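Local coordinates for protein SAP-like pentraxin (Limulus polyphemus, PDB 3FLP) that probably binds sugar ligands in a calcium-dependent way, as an invertebrate lectin of the pentraxin family that assembles into doubly stacked heptamers, at residues A[49-54]-A[62-67]; A[142-147]-A[156-161]. One frame throughout, in Å; residues are numbered along the deposited sequence.

Interaction 1: A[49-54]-A[62-67]; sequences YIFSCA and FITSMY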
ATOM      1  N   TYR A  49      15.511 -48.932  12.352  1.00  9.59           N
ATOM      2  CA  TYR A  49      15.130 -48.629  10.973  1.00  9.64           C
ATOM      3  C   TYR A  49      13.971 -47.649  10.971  1.00  9.66           C
ATOM      4  O   TYR A  49      12.942 -47.883  11.607  1.00  8.71           O
ATOM      5  CB  TYR A  49      14.758 -49.913  10.225  1.00 10.31           C
ATOM      6  CG  TYR A  49      15.958 -50.798  10.031  1.00 10.48           C
ATOM      7  CD1 TYR A  49      16.456 -51.565  11.082  1.00 10.29           C
ATOM      8  CD2 TYR A  49      16.663 -50.787   8.826  1.00 11.21           C
ATOM      9  CE1 TYR A  49      17.633 -52.296  10.944  1.00 12.28           C
ATOM     10  CE2 TYR A  49      17.842 -51.511   8.675  1.00 13.29           C
ATOM     11  CZ  TYR A  49      18.321 -52.262   9.739  1.00 12.71           C
ATOM     12  OH  TYR A  49      19.493 -52.962   9.600  1.00 13.70           O
ATOM     13  N   ILE A  50      14.148 -46.549  10.246  1.00  9.77           N
ATOM     14  CA  ILE A  50      13.146 -45.493  10.184  1.00  8.92           C
ATOM     15  C   ILE A  50      12.156 -45.637   9.035  1.00  8.83           C
ATOM     16  O   ILE A  50      10.950 -45.737   9.253  1.00  9.98           O
ATOM     17  CB  ILE A  50      13.842 -44.115  10.085  1.00  8.52           C
ATOM     18  CG1 ILE A  50      14.763 -43.931  11.293  1.00  8.63           C
ATOM     19  CG2 ILE A  50      12.810 -42.995  10.031  1.00  7.80           C
ATOM     20  CD1 ILE A  50      15.646 -42.710  11.215  1.00 10.01           C
ATOM     21  N   PHE A  51      12.678 -45.633   7.815  1.00  7.91           N
ATOM     22  CA  PHE A  51      11.868 -45.743   6.603  1.00  7.14           C
ATOM     23  C   PHE A  51      12.092 -47.116   5.963  1.00  7.33           C
ATOM     24  O   PHE A  51      13.200 -47.452   5.560  1.00  6.87           O
ATOM     25  CB  PHE A  51      12.269 -44.605   5.649  1.00  6.28           C
ATOM     26  CG  PHE A  51      11.464 -44.530   4.380  1.00  5.31           C
ATOM     27  CD1 PHE A  51      11.757 -45.357   3.297  1.00  3.82           C
ATOM     28  CD2 PHE A  51      10.448 -43.588   4.245  1.00  5.76           C
ATOM     29  CE1 PHE A  51      11.054 -45.242   2.101  1.00  2.92           C
ATOM     30  CE2 PHE A  51       9.737 -43.465   3.048  1.00  4.50           C
ATOM     31  CZ  PHE A  51      10.040 -44.291   1.976  1.00  3.34           C
ATOM     32  N   SER A  52      11.026 -47.902   5.878  1.00  8.55           N
ATOM     33  CA  SER A  52      11.084 -49.249   5.309  1.00  8.74           C
ATOM     34  C   SER A  52      10.112 -49.410   4.142  1.00  8.98           C
ATOM     35  O   SER A  52       8.910 -49.191   4.293  1.00  8.92           O
ATOM     36  CB  SER A  52      10.756 -50.276   6.406  1.00  8.61           C
ATOM     37  OG  SER A  52      10.495 -51.565   5.875  1.00  7.95           O
ATOM     38  N   CYS A  53      10.639 -49.793   2.981  1.00  9.14           N
ATOM     39  CA  CYS A  53       9.824 -49.995   1.788  1.00 10.20           C
ATOM     40  C   CYS A  53       9.930 -51.443   1.315  1.00 11.58           C
ATOM     41  O   CYS A  53      11.026 -51.959   1.109  1.00 11.57           O
ATOM     42  CB  CYS A  53      10.274 -49.061   0.667  1.00 10.93           C
ATOM     43  SG  CYS A  53       9.291 -49.247  -0.837  1.00 13.60           S
ATOM     44  N   ALA A  54       8.785 -52.093   1.130  1.00 12.01           N
ATOM     45  CA  ALA A  54       8.777 -53.483   0.710  1.00 13.36           C
ATOM     46  C   ALA A  54       7.770 -53.810  -0.387  1.00 14.46           C
ATOM     47  O   ALA A  54       6.675 -53.250  -0.422  1.00 14.30           O
ATOM     48  CB  ALA A  54       8.507 -54.368   1.917  1.00 14.36           C
ATOM     49  N   PHE A  62      14.064 -50.691   0.055  1.00  9.76           N
ATOM     50  CA  PHE A  62      14.750 -49.468   0.452  1.00  9.13           C
ATOM     51  C   PHE A  62      14.543 -49.284   1.950  1.00  8.67           C
ATOM     52  O   PHE A  62      13.409 -49.217   2.416  1.00  7.82           O
ATOM     53  CB  PHE A  62      14.157 -48.301  -0.334  1.00  8.07           C
ATOM     54  CG  PHE A  62      14.899 -47.020  -0.173  1.00  6.44           C
ATOM     55  CD1 PHE A  62      14.699 -46.221   0.942  1.00  4.76           C
ATOM     56  CD2 PHE A  62      15.792 -46.599  -1.151  1.00  4.90           C
ATOM     57  CE1 PHE A  62      15.372 -45.017   1.081  1.00  2.89           C
ATOM     58  CE2 PHE A  62      16.467 -45.400  -1.019  1.00  4.02           C
ATOM     59  CZ  PHE A  62      16.255 -44.610   0.100  1.00  4.43           C
ATOM     60  N   ILE A  63      15.631 -49.230   2.711  1.00  8.42           N
ATOM     61  CA  ILE A  63      15.504 -49.071   4.152  1.00  9.04           C
ATOM     62  C   ILE A  63      16.553 -48.136   4.724  1.00  9.52           C
ATOM     63  O   ILE A  63      17.754 -48.310   4.492  1.00 10.32           O
ATOM     64  CB  ILE A  63      15.624 -50.420   4.902  1.00  9.83           C
ATOM     65  CG1 ILE A  63      15.470 -51.592   3.928  1.00 10.97           C
ATOM     66  CG2 ILE A  63      14.549 -50.505   5.971  1.00  7.91           C
ATOM     67  CD1 ILE A  63      15.687 -52.942   4.574  1.00 11.72           C
ATOM     68  N   THR A  64      16.095 -47.141   5.475  1.00  8.71           N
ATOM     69  CA  THR A  64      16.996 -46.185   6.106  1.00  8.39           C
ATOM     70  C   THR A  64      17.138 -46.576   7.570  1.00  8.79           C
ATOM     71  O   THR A  64      16.233 -47.164   8.154  1.00  9.74           O
ATOM     72  CB  THR A  64      16.447 -44.740   6.045  1.00  8.45           C
ATOM     73  OG1 THR A  64      15.193 -44.681   6.736  1.00  5.50           O
ATOM     74  CG2 THR A  64      16.269 -44.289   4.594  1.00  3.48           C
ATOM     75  N   SER A  65      18.276 -46.239   8.158  1.00  9.13           N
ATOM     76  CA  SER A  65      18.529 -46.570   9.547  1.00  9.38           C
ATOM     77  C   SER A  65      19.572 -45.632  10.121  1.00 10.60           C
ATOM     78  O   SER A  65      20.186 -44.835   9.403  1.00  9.42           O
ATOM     79  CB  SER A  65      19.050 -48.002   9.650  1.00 10.16           C
ATOM     80  OG  SER A  65      20.233 -48.149   8.882  1.00 11.00           O
ATOM     81  N   MET A  66      19.780 -45.741  11.426  1.00 10.14           N
ATOM     82  CA  MET A  66      20.767 -44.910  12.094  1.00 11.39           C
ATOM     83  C   MET A  66      21.163 -45.575  13.392  1.00 11.38           C
ATOM     84  O   MET A  66      20.489 -46.484  13.872  1.00 12.30           O
ATOM     85  CB  MET A  66      20.188 -43.531  12.433  1.00 11.18           C
ATOM     86  CG  MET A  66      19.152 -43.575  13.572  1.00 10.79           C
ATOM     87  SD  MET A  66      18.827 -41.971  14.370  1.00 12.12           S
ATOM     88  CE  MET A  66      20.084 -41.972  15.659  1.00 11.47           C
ATOM     89  N   TYR A  67      22.272 -45.112  13.943  1.00 11.96           N
ATOM     90  CA  TYR A  67      22.740 -45.564  15.237  1.00 11.87           C
ATOM     91  C   TYR A  67      23.801 -44.569  15.655  1.00 10.80           C
ATOM     92  O   TYR A  67      24.320 -43.823  14.828  1.00  8.84           O
ATOM     93  CB  TYR A  67      23.255 -47.011  15.200  1.00 12.56           C
ATOM     94  CG  TYR A  67      24.580 -47.256  14.529  1.00 14.69           C
ATOM     95  CD1 TYR A  67      25.777 -47.074  15.216  1.00 14.09           C
ATOM     96  CD2 TYR A  67      24.634 -47.739  13.225  1.00 14.87           C
ATOM     97  CE1 TYR A  67      26.991 -47.380  14.622  1.00 17.30           C
ATOM     98  CE2 TYR A  67      25.842 -48.045  12.623  1.00 16.28           C
ATOM     99  CZ  TYR A  67      27.014 -47.866  13.324  1.00 17.11           C
ATOM    100  OH  TYR A  67      28.211 -48.173  12.719  1.00 22.08           O
TER
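Phe-51 and Phe-62 meet on one face of an antiparallel beta hairpin, CD1 of Phe-51 lying 3.9 Å from CD1 of Phe-62. Their planes are almost perpendicular, at 89°, yet the approach is oblique. CB of Cys-53 packs beside CB of Phe-62 on the same face. On the other face, CB of Ser-65 sits over the ring of Tyr-49, offset toward its rim, in a CH-pi contact 4.0 Å from the ring centroid, while CG2 of Ile-63 touches Tyr-49 CD2 at 3.6 Å and also reaches CB of Ser-52.

Ile-50 and Phe-51 stand opposite Thr-64, a beta bulge that moves the register by one residue between Tyr-49 and Ser-52. Thr-64 answers both N-H groups: its carbonyl O accepts from Ile-50 N, and OG1, set between its own backbone N and carbonyl carbon (chi1 61°), accepts from Phe-51 N at 2.9 Å. Thr-64 N returns a bond to Phe-51 O. Regular pairing resumes with the non-hydrogen-bonded pair Ser-52 and Ile-63, followed by the hydrogen-bonded pair Cys-53 and Phe-62, where Cys-53 N donates to Phe-62 O (2.9 Å) and the return from Phe-62 N is weak. Ser-52 OG is held by Gln-146 NE2.

Strands 48-55 and 60-68 form neighbouring strands of a seven-stranded sheet in the pentraxin beta-sandwich, flanked by strands 139-142 and 73-80, while Ile-50, Phe-51 and Met-66 pack against strand 33-42 of the opposing sheet.

Interaction 2: A[142-147]-A[156-161]; sequences IGQEQD and QESWSG. With CA (calcium ion), chain O; CA (calcium ion), chain P.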
ATOM      1  N   ILE A 142       6.870 -46.895   8.713  1.00  6.29           N
ATOM      2  CA  ILE A 142       7.778 -46.043   9.471  1.00  5.03           C
ATOM      3  C   ILE A 142       7.929 -46.559  10.901  1.00  5.75           C
ATOM      4  O   ILE A 142       6.938 -46.870  11.563  1.00  4.27           O
ATOM      5  CB  ILE A 142       7.260 -44.584   9.545  1.00  4.71           C
ATOM      6  CG1 ILE A 142       7.026 -44.025   8.137  1.00  5.84           C
ATOM      7  CG2 ILE A 142       8.262 -43.710  10.291  1.00  4.46           C
ATOM      8  CD1 ILE A 142       8.269 -43.905   7.294  1.00  3.93           C
ATOM      9  N   GLY A 143       9.170 -46.658  11.369  1.00  6.14           N
ATOM     10  CA  GLY A 143       9.406 -47.095  12.735  1.00  7.97           C
ATOM     11  C   GLY A 143       9.679 -48.571  12.950  1.00  9.22           C
ATOM     12  O   GLY A 143      10.110 -48.968  14.037  1.00  9.69           O
ATOM     13  N   GLN A 144       9.415 -49.387  11.933  1.00  8.42           N
ATOM     14  CA  GLN A 144       9.656 -50.822  12.022  1.00  8.05           C
ATOM     15  C   GLN A 144      10.254 -51.299  10.697  1.00  9.48           C
ATOM     16  O   GLN A 144      10.119 -50.630   9.674  1.00  9.32           O
ATOM     17  CB  GLN A 144       8.347 -51.592  12.290  1.00  7.31           C
ATOM     18  CG  GLN A 144       7.584 -51.239  13.572  1.00  4.64           C
ATOM     19  CD  GLN A 144       8.341 -51.588  14.857  1.00  4.86           C
ATOM     20  OE1 GLN A 144       9.195 -52.474  14.876  1.00  7.20           O
ATOM     21  NE2 GLN A 144       8.010 -50.903  15.936  1.00  3.98           N
ATOM     22  N   GLU A 145      10.913 -52.455  10.725  1.00  9.24           N
ATOM     23  CA  GLU A 145      11.530 -53.041   9.539  1.00  9.91           C
ATOM     24  C   GLU A 145      10.610 -54.170   9.060  1.00  9.85           C
ATOM     25  O   GLU A 145      10.327 -55.095   9.818  1.00 10.98           O
ATOM     26  CB  GLU A 145      12.909 -53.594   9.928  1.00  9.98           C
ATOM     27  CG  GLU A 145      13.948 -53.692   8.805  1.00 10.66           C
ATOM     28  CD  GLU A 145      13.705 -54.849   7.854  1.00 12.28           C
ATOM     29  OE1 GLU A 145      13.594 -56.003   8.326  1.00 12.01           O
ATOM     30  OE2 GLU A 145      13.635 -54.604   6.630  1.00 12.90           O
ATOM     31  N   GLN A 146      10.134 -54.093   7.820  1.00 10.09           N
ATOM     32  CA  GLN A 146       9.238 -55.125   7.276  1.00  9.99           C
ATOM     33  C   GLN A 146       9.957 -56.375   6.763  1.00 10.66           C
ATOM     34  O   GLN A 146      10.975 -56.276   6.074  1.00  9.20           O
ATOM     35  CB  GLN A 146       8.420 -54.574   6.101  1.00  9.39           C
ATOM     36  CG  GLN A 146       7.564 -53.352   6.383  1.00  8.93           C
ATOM     37  CD  GLN A 146       7.006 -52.740   5.102  1.00 10.03           C
ATOM     38  OE1 GLN A 146       6.004 -53.207   4.557  1.00 10.45           O
ATOM     39  NE2 GLN A 146       7.671 -51.696   4.604  1.00  8.20           N
ATOM     40  N   ASP A 147       9.420 -57.545   7.105  1.00 11.88           N
ATOM     41  CA  ASP A 147       9.952 -58.816   6.617  1.00 13.32           C
ATOM     42  C   ASP A 147       8.850 -59.406   5.746  1.00 14.20           C
ATOM     43  O   ASP A 147       9.003 -60.460   5.129  1.00 13.35           O
ATOM     44  CB  ASP A 147      10.304 -59.761   7.766  1.00 12.21           C
ATOM     45  CG  ASP A 147      11.612 -59.394   8.427  1.00 11.75           C
ATOM     46  OD1 ASP A 147      12.459 -58.779   7.743  1.00 12.76           O
ATOM     47  OD2 ASP A 147      11.807 -59.724   9.616  1.00 13.01           O
ATOM     48  N   GLN A 156      14.291 -55.769  17.774  1.00 20.83           N
ATOM     49  CA  GLN A 156      15.672 -55.307  17.708  1.00 22.31           C
ATOM     50  C   GLN A 156      15.975 -54.418  16.500  1.00 20.36           C
ATOM     51  O   GLN A 156      17.057 -53.848  16.405  1.00 20.87           O
ATOM     52  CB  GLN A 156      16.636 -56.494  17.751  1.00 27.31           C
ATOM     53  CG  GLN A 156      16.735 -57.137  19.135  1.00 35.26           C
ATOM     54  CD  GLN A 156      17.825 -58.197  19.219  1.00 40.54           C
ATOM     55  OE1 GLN A 156      17.775 -59.220  18.523  1.00 42.04           O
ATOM     56  NE2 GLN A 156      18.820 -57.957  20.074  1.00 42.02           N
ATOM     57  N   GLU A 157      15.021 -54.287  15.584  1.00 18.22           N
ATOM     58  CA  GLU A 157      15.224 -53.443  14.409  1.00 16.24           C
ATOM     59  C   GLU A 157      14.284 -52.234  14.405  1.00 15.62           C
ATOM     60  O   GLU A 157      14.271 -51.447  13.454  1.00 15.57           O
ATOM     61  CB  GLU A 157      15.042 -54.264  13.134  1.00 15.38           C
ATOM     62  CG  GLU A 157      16.037 -55.419  13.018  1.00 17.27           C
ATOM     63  CD  GLU A 157      15.792 -56.298  11.801  1.00 17.96           C
ATOM     64  OE1 GLU A 157      14.632 -56.682  11.572  1.00 18.35           O
ATOM     65  OE2 GLU A 157      16.759 -56.616  11.076  1.00 20.88           O
ATOM     66  N   SER A 158      13.508 -52.077  15.475  1.00 12.62           N
ATOM     67  CA  SER A 158      12.577 -50.959  15.571  1.00 11.82           C
ATOM     68  C   SER A 158      13.302 -49.659  15.906  1.00 11.43           C
ATOM     69  O   SER A 158      14.436 -49.669  16.391  1.00 11.28           O
ATOM     70  CB  SER A 158      11.517 -51.235  16.640  1.00  9.84           C
ATOM     71  OG  SER A 158      12.073 -51.142  17.937  1.00 10.50           O
ATOM     72  N   TRP A 159      12.643 -48.538  15.640  1.00 10.96           N
ATOM     73  CA  TRP A 159      13.221 -47.236  15.937  1.00  9.85           C
ATOM     74  C   TRP A 159      12.261 -46.481  16.841  1.00  9.55           C
ATOM     75  O   TRP A 159      11.097 -46.292  16.494  1.00  9.77           O
ATOM     76  CB  TRP A 159      13.436 -46.430  14.659  1.00  7.17           C
ATOM     77  CG  TRP A 159      14.170 -45.144  14.899  1.00  7.72           C
ATOM     78  CD1 TRP A 159      15.525 -44.975  14.972  1.00  6.61           C
ATOM     79  CD2 TRP A 159      13.593 -43.851  15.126  1.00  8.30           C
ATOM     80  NE1 TRP A 159      15.827 -43.662  15.229  1.00  6.33           N
ATOM     81  CE2 TRP A 159      14.663 -42.947  15.328  1.00  8.46           C
ATOM     82  CE3 TRP A 159      12.277 -43.368  15.177  1.00  8.07           C
ATOM     83  CZ2 TRP A 159      14.458 -41.582  15.576  1.00  6.28           C
ATOM     84  CZ3 TRP A 159      12.072 -42.006  15.422  1.00  7.09           C
ATOM     85  CH2 TRP A 159      13.162 -41.132  15.618  1.00  6.92           C
ATOM     86  N   SER A 160      12.750 -46.056  17.999  1.00  9.48           N
ATOM     87  CA  SER A 160      11.925 -45.308  18.937  1.00  9.83           C
ATOM     88  C   SER A 160      12.398 -43.862  18.997  1.00  8.66           C
ATOM     89  O   SER A 160      13.595 -43.588  18.927  1.00  8.60           O
ATOM     90  CB  SER A 160      11.990 -45.945  20.326  1.00  9.97           C
ATOM     91  OG  SER A 160      11.376 -47.224  20.311  1.00 11.38           O
ATOM     92  N   GLY A 161      11.447 -42.947  19.123  1.00  8.16           N
ATOM     93  CA  GLY A 161      11.767 -41.536  19.182  1.00  7.02           C
ATOM     94  C   GLY A 161      10.619 -40.748  18.594  1.00  7.03           C
ATOM     95  O   GLY A 161       9.513 -41.269  18.452  1.00  5.86           O
TER
HETATM   96 CA    CA O 301      13.196 -57.131   6.125  1.00 11.87          CA
HETATM   97 CA    CA P 302      13.432 -57.930   9.952  1.00 15.10          CA
HETATM   98  O   HOH W   1      11.442 -57.123  10.943  1.00  6.35           O
HETATM   99  O   HOH W   2      15.700 -58.266   9.377  1.00 13.12           O
HETATM  100  O   HOH W   3      15.279 -57.965   6.814  1.00  3.59           O
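Glu-145 and Glu-157 bring their carboxylates together at a calcium ion, with Glu-145 OE1 and Glu-157 OE1 3.5 Å apart and the two planes turned 78° from each other. This ion takes Glu-157 OE1 at 2.4 Å, Glu-145 OE1 and both oxygens of Asp-147. The second calcium ion is chelated by both oxygens of Glu-145 and also bound by Asp-147 OD1 and the carbonyl O of Gln-146. Glu-145 OE1 and Asp-147 OD1 therefore bridge the pair, and the closely spaced acidic oxygens are probably tolerated because the metals offset their charge. Glu-154 completes the protein ligands of the first ion, Asp-59 and Asn-60 those of the second. This is the two-calcium site of the pentraxin family, where ligands bind in relatives and probably here.

Two waters on the first ion tie the shell to the protein: one donates to the carbonyl O of Glu-145, the other to Glu-157 OE2, the oxygen that does not coordinate. A bend at chi2 (-76°) turns CD of Glu-145 toward the two ions, whereas the extended Glu-157 chain carries its carboxylate to one of them; their CB atoms lie 3.9 Å apart.

Further from the metals, two residues along each segment, Trp-159 N donates a nearly straight bond (166°) to Gly-143 O, 3.0 Å away. The backbone angles of Gly-143 favour glycine, since a side chain would press on the preceding carbonyl. Between this bond and the glutamates, Gln-144 OE1 lies 3.2 Å from Ser-158 CB, while Gln-144 NE2 is bound to Pro-20 O.

Both segments belong to the loop connecting strands 139-142 and 161-169, which runs beside strand 48-55, and Trp-159 packs on Met-66 of strand 60-68.

How the interactions relate
The centre of interaction 1 is about 6 Å from the centre of the chain, that of interaction 2 about 11 Å, and the two contact centres are about 8 Å apart. Both contacts are largely buried, but strand pairing and apolar packing dominate in 49-54/62-67, whereas 142-147/156-161 depends chiefly on carboxylates sharing calcium and just one direct hydrogen bond. Strand 48-55 serves both: Ile-50 O probably bonds Gly-143 N (2.9 Å), and Tyr-49 N probably bonds Glu-157 O (3.0 Å). Packing of Ile-63 CD1 against Glu-145 OE2 brings the apolar hairpin right up to the metal ligands, so that hairpin and calcium-binding loop touch through backbone bonds and side chains alike.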